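Local coordinates for protein 3-oxosteroid 1-dehydrogenase (Sterolibacterium denitrificans, PDB 7P18) that probably catalyses the 1,2-dehydrogenation of 3-oxosteroids to 3-oxo-Delta(1)-steroids with FAD as cofactor, at residues Trp319-Pro324 with Gly494-Lys499. Sequence-based numbering, arbitrary orientation.
Sequences WAWWVP and GDIGTK. With FAD (flavin-adenine dinucleotide), chain C.
Lys499 lays its aliphatic chain over one face of the Trp321 indole, the two side chains crossing at about a right angle. Its CG stands 3.7 Å from the centroid of the six-membered ring of Trp321, 11° off the normal, a CH-pi contact. CG, anti to the backbone N (chi1 -164°), is set over the ring; CE lies over the same face, and a bend at chi4 leaves NZ 3.3 Å from Trp321 CZ3. NZ, above this face near the CZ3-CH2 rim, is hydrogen-bonded to the carbonyls of Gly533 and Ala535. Lys499 CD also packs alongside CB of Trp319, 3.8 Å away.

At the root of the indole, Trp321 CB meets Ile496 CG1 at 3.5 Å. Ile496 turns its CD1 to the flavin, 3.4 Å from FAD C1', while its CG2 touches Val323 CG1. The antiparallel backbones set these groups in place. Both backbone groups of Trp321 are bonded, N to Gly497 O (2.9 Å) and O to Ile496 N (3.0 Å), within a beta bulge that shifts the register by one. The corner at Ile496 and Gly497 is fixed by an Asx turn, Gly497 N to Asp495 OD1, and Asp495 is further engaged by Arg280 and Ser293.

An alanine in place of Trp321 would probably leave the methylenes of Lys499 without their aromatic floor and open a gap beside the FAD-binding Asn526 and the steroid-pocket Tyr536. Apolar packing and backbone bonds thus join two strands of the antiparallel sheet and present Ile496 to the flavin, while the buried lysine charge is probably stabilised by carbonyl oxygens.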
ATOM      1  N   TRP A 319      11.153 -10.770   1.759  1.00 21.53           N
ATOM      2  CA  TRP A 319       9.699 -10.475   1.852  1.00 21.20           C
ATOM      3  C   TRP A 319       9.326  -9.247   1.016  1.00 21.22           C
ATOM      4  O   TRP A 319      10.063  -8.236   1.000  1.00 21.37           O
ATOM      5  CB  TRP A 319       9.276 -10.295   3.325  1.00 21.83           C
ATOM      6  CG  TRP A 319       8.978 -11.613   3.964  1.00 20.02           C
ATOM      7  CD1 TRP A 319       9.882 -12.555   4.323  1.00 21.61           C
ATOM      8  CD2 TRP A 319       7.697 -12.217   4.158  1.00 20.51           C
ATOM      9  NE1 TRP A 319       9.269 -13.669   4.794  1.00 22.26           N
ATOM     10  CE2 TRP A 319       7.922 -13.489   4.720  1.00 20.12           C
ATOM     11  CE3 TRP A 319       6.379 -11.783   3.992  1.00 21.10           C
ATOM     12  CZ2 TRP A 319       6.895 -14.353   5.074  1.00 20.86           C
ATOM     13  CZ3 TRP A 319       5.359 -12.632   4.359  1.00 21.47           C
ATOM     14  CH2 TRP A 319       5.608 -13.891   4.890  1.00 21.24           C
ATOM     15  N   ALA A 320       8.160  -9.301   0.374  1.00 22.80           N
ATOM     16  CA  ALA A 320       7.544  -8.134  -0.271  1.00 21.66           C
ATOM     17  C   ALA A 320       6.160  -7.940   0.353  1.00 19.51           C
ATOM     18  O   ALA A 320       5.601  -8.902   0.957  1.00 20.39           O
ATOM     19  CB  ALA A 320       7.470  -8.287  -1.780  1.00 21.84           C
ATOM     20  N   TRP A 321       5.622  -6.759   0.160  1.00 19.79           N
ATOM     21  CA  TRP A 321       4.223  -6.470   0.511  1.00 20.13           C
ATOM     22  C   TRP A 321       3.355  -7.065  -0.613  1.00 20.37           C
ATOM     23  O   TRP A 321       2.938  -6.315  -1.502  1.00 20.66           O
ATOM     24  CB  TRP A 321       4.005  -4.980   0.711  1.00 22.01           C
ATOM     25  CG  TRP A 321       4.813  -4.288   1.780  1.00 20.10           C
ATOM     26  CD1 TRP A 321       5.776  -3.349   1.589  1.00 20.93           C
ATOM     27  CD2 TRP A 321       4.567  -4.293   3.199  1.00 19.09           C
ATOM     28  NE1 TRP A 321       6.184  -2.806   2.788  1.00 19.59           N
ATOM     29  CE2 TRP A 321       5.490  -3.408   3.794  1.00 19.19           C
ATOM     30  CE3 TRP A 321       3.727  -5.023   4.023  1.00 20.69           C
ATOM     31  CZ2 TRP A 321       5.505  -3.164   5.166  1.00 19.04           C
ATOM     32  CZ3 TRP A 321       3.746  -4.804   5.380  1.00 21.09           C
ATOM     33  CH2 TRP A 321       4.632  -3.884   5.941  1.00 19.52           C
ATOM     34  N   TRP A 322       3.144  -8.373  -0.589  1.00 22.03           N
ATOM     35  CA  TRP A 322       2.457  -9.083  -1.712  1.00 21.75           C
ATOM     36  C   TRP A 322       1.045  -8.507  -1.888  1.00 24.48           C
ATOM     37  O   TRP A 322       0.378  -8.091  -0.885  1.00 21.19           O
ATOM     38  CB  TRP A 322       2.390 -10.598  -1.518  1.00 20.81           C
ATOM     39  CG  TRP A 322       3.678 -11.251  -1.144  1.00 21.10           C
ATOM     40  CD1 TRP A 322       3.960 -11.892   0.020  1.00 21.28           C
ATOM     41  CD2 TRP A 322       4.857 -11.366  -1.977  1.00 20.59           C
ATOM     42  NE1 TRP A 322       5.243 -12.383  -0.026  1.00 21.32           N
ATOM     43  CE2 TRP A 322       5.828 -12.030  -1.209  1.00 20.59           C
ATOM     44  CE3 TRP A 322       5.199 -10.926  -3.256  1.00 22.23           C
ATOM     45  CZ2 TRP A 322       7.101 -12.324  -1.709  1.00 23.66           C
ATOM     46  CZ3 TRP A 322       6.483 -11.153  -3.725  1.00 21.18           C
ATOM     47  CH2 TRP A 322       7.409 -11.872  -2.966  1.00 21.58           C
ATOM     48  N   VAL A 323       0.586  -8.464  -3.135  1.00 20.83           N
ATOM     49  CA  VAL A 323      -0.857  -8.322  -3.471  1.00 21.00           C
ATOM     50  C   VAL A 323      -1.109  -9.154  -4.727  1.00 20.67           C
ATOM     51  O   VAL A 323      -0.325  -9.077  -5.674  1.00 21.71           O
ATOM     52  CB  VAL A 323      -1.280  -6.850  -3.616  1.00 20.82           C
ATOM     53  CG1 VAL A 323      -0.670  -6.113  -4.800  1.00 23.91           C
ATOM     54  CG2 VAL A 323      -2.789  -6.672  -3.624  1.00 23.31           C
ATOM     55  N   PRO A 324      -2.228  -9.903  -4.827  1.00 21.85           N
ATOM     56  CA  PRO A 324      -2.630 -10.490  -6.107  1.00 21.04           C
ATOM     57  C   PRO A 324      -2.850  -9.328  -7.074  1.00 21.03           C
ATOM     58  O   PRO A 324      -3.471  -8.369  -6.714  1.00 20.61           O
ATOM     59  CB  PRO A 324      -3.933 -11.265  -5.814  1.00 24.67           C
ATOM     60  CG  PRO A 324      -4.434 -10.693  -4.510  1.00 22.80           C
ATOM     61  CD  PRO A 324      -3.182 -10.236  -3.762  1.00 24.70           C
ATOM     62  N   GLY A 494       1.780 -10.195  -7.282  1.00 18.52           N
ATOM     63  CA  GLY A 494       2.140  -8.778  -7.291  1.00 21.39           C
ATOM     64  C   GLY A 494       2.620  -8.282  -5.927  1.00 18.43           C
ATOM     65  O   GLY A 494       2.766  -9.083  -5.003  1.00 19.15           O
ATOM     66  N   ASP A 495       2.880  -6.992  -5.855  1.00 20.59           N
ATOM     67  CA  ASP A 495       3.373  -6.310  -4.649  1.00 21.22           C
ATOM     68  C   ASP A 495       2.985  -4.840  -4.729  1.00 21.57           C
ATOM     69  O   ASP A 495       2.709  -4.320  -5.811  1.00 21.77           O
ATOM     70  CB  ASP A 495       4.894  -6.486  -4.506  1.00 20.62           C
ATOM     71  CG  ASP A 495       5.657  -5.752  -5.590  1.00 20.22           C
ATOM     72  OD1 ASP A 495       5.667  -4.501  -5.561  1.00 20.13           O
ATOM     73  OD2 ASP A 495       6.097  -6.459  -6.535  1.00 21.22           O
ATOM     74  N   ILE A 496       2.986  -4.197  -3.578  1.00 19.76           N
ATOM     75  CA  ILE A 496       2.883  -2.745  -3.394  1.00 18.80           C
ATOM     76  C   ILE A 496       4.211  -2.207  -2.854  1.00 17.91           C
ATOM     77  O   ILE A 496       4.221  -1.098  -2.305  1.00 20.26           O
ATOM     78  CB  ILE A 496       1.655  -2.441  -2.498  1.00 21.16           C
ATOM     79  CG1 ILE A 496       1.767  -3.022  -1.083  1.00 21.66           C
ATOM     80  CG2 ILE A 496       0.408  -2.961  -3.203  1.00 21.30           C
ATOM     81  CD1 ILE A 496       0.531  -2.767  -0.200  1.00 24.25           C
ATOM     82  N   GLY A 497       5.304  -2.904  -3.120  1.00 19.87           N
ATOM     83  CA  GLY A 497       6.646  -2.537  -2.618  1.00 19.46           C
ATOM     84  C   GLY A 497       7.318  -3.733  -1.980  1.00 19.65           C
ATOM     85  O   GLY A 497       6.628  -4.678  -1.624  1.00 21.12           O
ATOM     86  N   THR A 498       8.648  -3.676  -1.808  1.00 19.50           N
ATOM     87  CA  THR A 498       9.390  -4.633  -0.986  1.00 19.33           C
ATOM     88  C   THR A 498       9.230  -4.265   0.504  1.00 17.76           C
ATOM     89  O   THR A 498       8.936  -3.095   0.832  1.00 21.55           O
ATOM     90  CB  THR A 498      10.836  -4.709  -1.497  1.00 20.47           C
ATOM     91  OG1 THR A 498      11.254  -3.350  -1.628  1.00 18.73           O
ATOM     92  CG2 THR A 498      10.874  -5.429  -2.829  1.00 20.59           C
ATOM     93  N   LYS A 499       9.393  -5.244   1.369  1.00 20.52           N
ATOM     94  CA  LYS A 499       9.095  -5.175   2.824  1.00 20.52           C
ATOM     95  C   LYS A 499      10.376  -5.137   3.663  1.00 22.32           C
ATOM     96  O   LYS A 499      10.339  -4.645   4.818  1.00 25.41           O
ATOM     97  CB  LYS A 499       8.282  -6.419   3.195  1.00 21.30           C
ATOM     98  CG  LYS A 499       7.544  -6.394   4.523  1.00 21.45           C
ATOM     99  CD  LYS A 499       6.892  -7.730   4.875  1.00 20.75           C
ATOM    100  CE  LYS A 499       5.659  -7.621   5.752  1.00 21.67           C
ATOM    101  NZ  LYS A 499       5.893  -6.809   6.981  1.00 22.12           N
TER
HETATM  102  PA  FAD C 601       7.201   5.745  -1.932  1.00 22.25           P
HETATM  103  O1A FAD C 601       5.872   6.245  -1.495  1.00 20.93           O
HETATM  104  O2A FAD C 601       7.137   4.943  -3.204  1.00 21.24           O
HETATM  105  O5B FAD C 601       8.145   7.005  -2.104  1.00 22.27           O
HETATM  106  C5B FAD C 601       9.525   6.795  -2.504  1.00 21.40           C
HETATM  107  C4B FAD C 601       9.932   7.936  -3.385  1.00 20.82           C
HETATM  108  O4B FAD C 601      11.380   7.935  -3.514  1.00 24.47           O
HETATM  109  C3B FAD C 601       9.370   7.906  -4.822  1.00 22.05           C
HETATM  110  O3B FAD C 601       8.776   9.152  -5.169  1.00 22.28           O
HETATM  111  C2B FAD C 601      10.598   7.578  -5.677  1.00 24.19           C
HETATM  112  O2B FAD C 601      10.471   8.018  -7.022  1.00 23.55           O
HETATM  113  C1B FAD C 601      11.726   8.194  -4.849  1.00 23.41           C
HETATM  114  N9A FAD C 601      13.058   7.656  -5.131  1.00 24.23           N
HETATM  115  C8A FAD C 601      13.416   6.389  -5.493  1.00 22.74           C
HETATM  116  N7A FAD C 601      14.713   6.283  -5.769  1.00 24.82           N
HETATM  117  C5A FAD C 601      15.226   7.550  -5.525  1.00 22.91           C
HETATM  118  C6A FAD C 601      16.527   8.090  -5.618  1.00 22.67           C
HETATM  119  N6A FAD C 601      17.593   7.414  -6.064  1.00 22.78           N
HETATM  120  N1A FAD C 601      16.681   9.393  -5.301  1.00 22.24           N
HETATM  121  C2A FAD C 601      15.609  10.083  -4.900  1.00 23.26           C
HETATM  122  N3A FAD C 601      14.327   9.706  -4.844  1.00 23.85           N
HETATM  123  C4A FAD C 601      14.213   8.400  -5.146  1.00 24.95           C
HETATM  124  N1  FAD C 601       0.000   1.092   2.354  1.00 21.16           N
HETATM  125  C2  FAD C 601      -0.653   1.509   3.462  1.00 23.27           C
HETATM  126  O2  FAD C 601      -0.116   1.441   4.583  1.00 21.63           O
HETATM  127  N3  FAD C 601      -1.880   2.037   3.397  1.00 21.91           N
HETATM  128  C4  FAD C 601      -2.665   1.939   2.267  1.00 24.80           C
HETATM  129  O4  FAD C 601      -3.734   2.538   2.245  1.00 23.17           O
HETATM  130  C4X FAD C 601      -2.042   1.477   1.076  1.00 24.67           C
HETATM  131  N5  FAD C 601      -2.747   1.404  -0.041  1.00 24.67           N
HETATM  132  C5X FAD C 601      -2.088   1.026  -1.187  1.00 22.08           C
HETATM  133  C6  FAD C 601      -2.792   1.031  -2.414  1.00 25.62           C
HETATM  134  C7  FAD C 601      -2.149   0.793  -3.621  1.00 25.05           C
HETATM  135  C7M FAD C 601      -2.916   0.833  -4.927  1.00 24.43           C
HETATM  136  C8  FAD C 601      -0.757   0.597  -3.624  1.00 23.71           C
HETATM  137  C8M FAD C 601      -0.021   0.362  -4.931  1.00 27.91           C
HETATM  138  C9  FAD C 601      -0.073   0.506  -2.427  1.00 22.55           C
HETATM  139  C9A FAD C 601      -0.699   0.770  -1.193  1.00 23.19           C
HETATM  140  N10 FAD C 601      -0.025   0.706   0.037  1.00 22.20           N
HETATM  141  C10 FAD C 601      -0.664   1.087   1.210  1.00 23.65           C
HETATM  142  C1' FAD C 601       1.427   0.500   0.087  1.00 20.37           C
HETATM  143  C2' FAD C 601       2.141   1.867   0.171  1.00 20.47           C
HETATM  144  O2' FAD C 601       1.747   2.758  -0.871  1.00 19.97           O
HETATM  145  C3' FAD C 601       3.674   1.740   0.174  1.00 19.24           C
HETATM  146  O3' FAD C 601       4.112   0.620   0.948  1.00 20.05           O
HETATM  147  C4' FAD C 601       4.319   3.027   0.644  1.00 20.17           C
HETATM  148  O4' FAD C 601       3.812   4.086  -0.156  1.00 21.86           O
HETATM  149  C5' FAD C 601       5.831   3.016   0.593  1.00 20.20           C
HETATM  150  O5' FAD C 601       6.253   4.342   0.969  1.00 20.79           O
HETATM  151  P   FAD C 601       7.770   4.779   0.784  1.00 21.66           P
HETATM  152  O1P FAD C 601       7.763   6.172   1.247  1.00 21.93           O
HETATM  153  O2P FAD C 601       8.716   3.788   1.294  1.00 20.91           O
HETATM  154  O3P FAD C 601       7.946   4.809  -0.843  1.00 22.35           O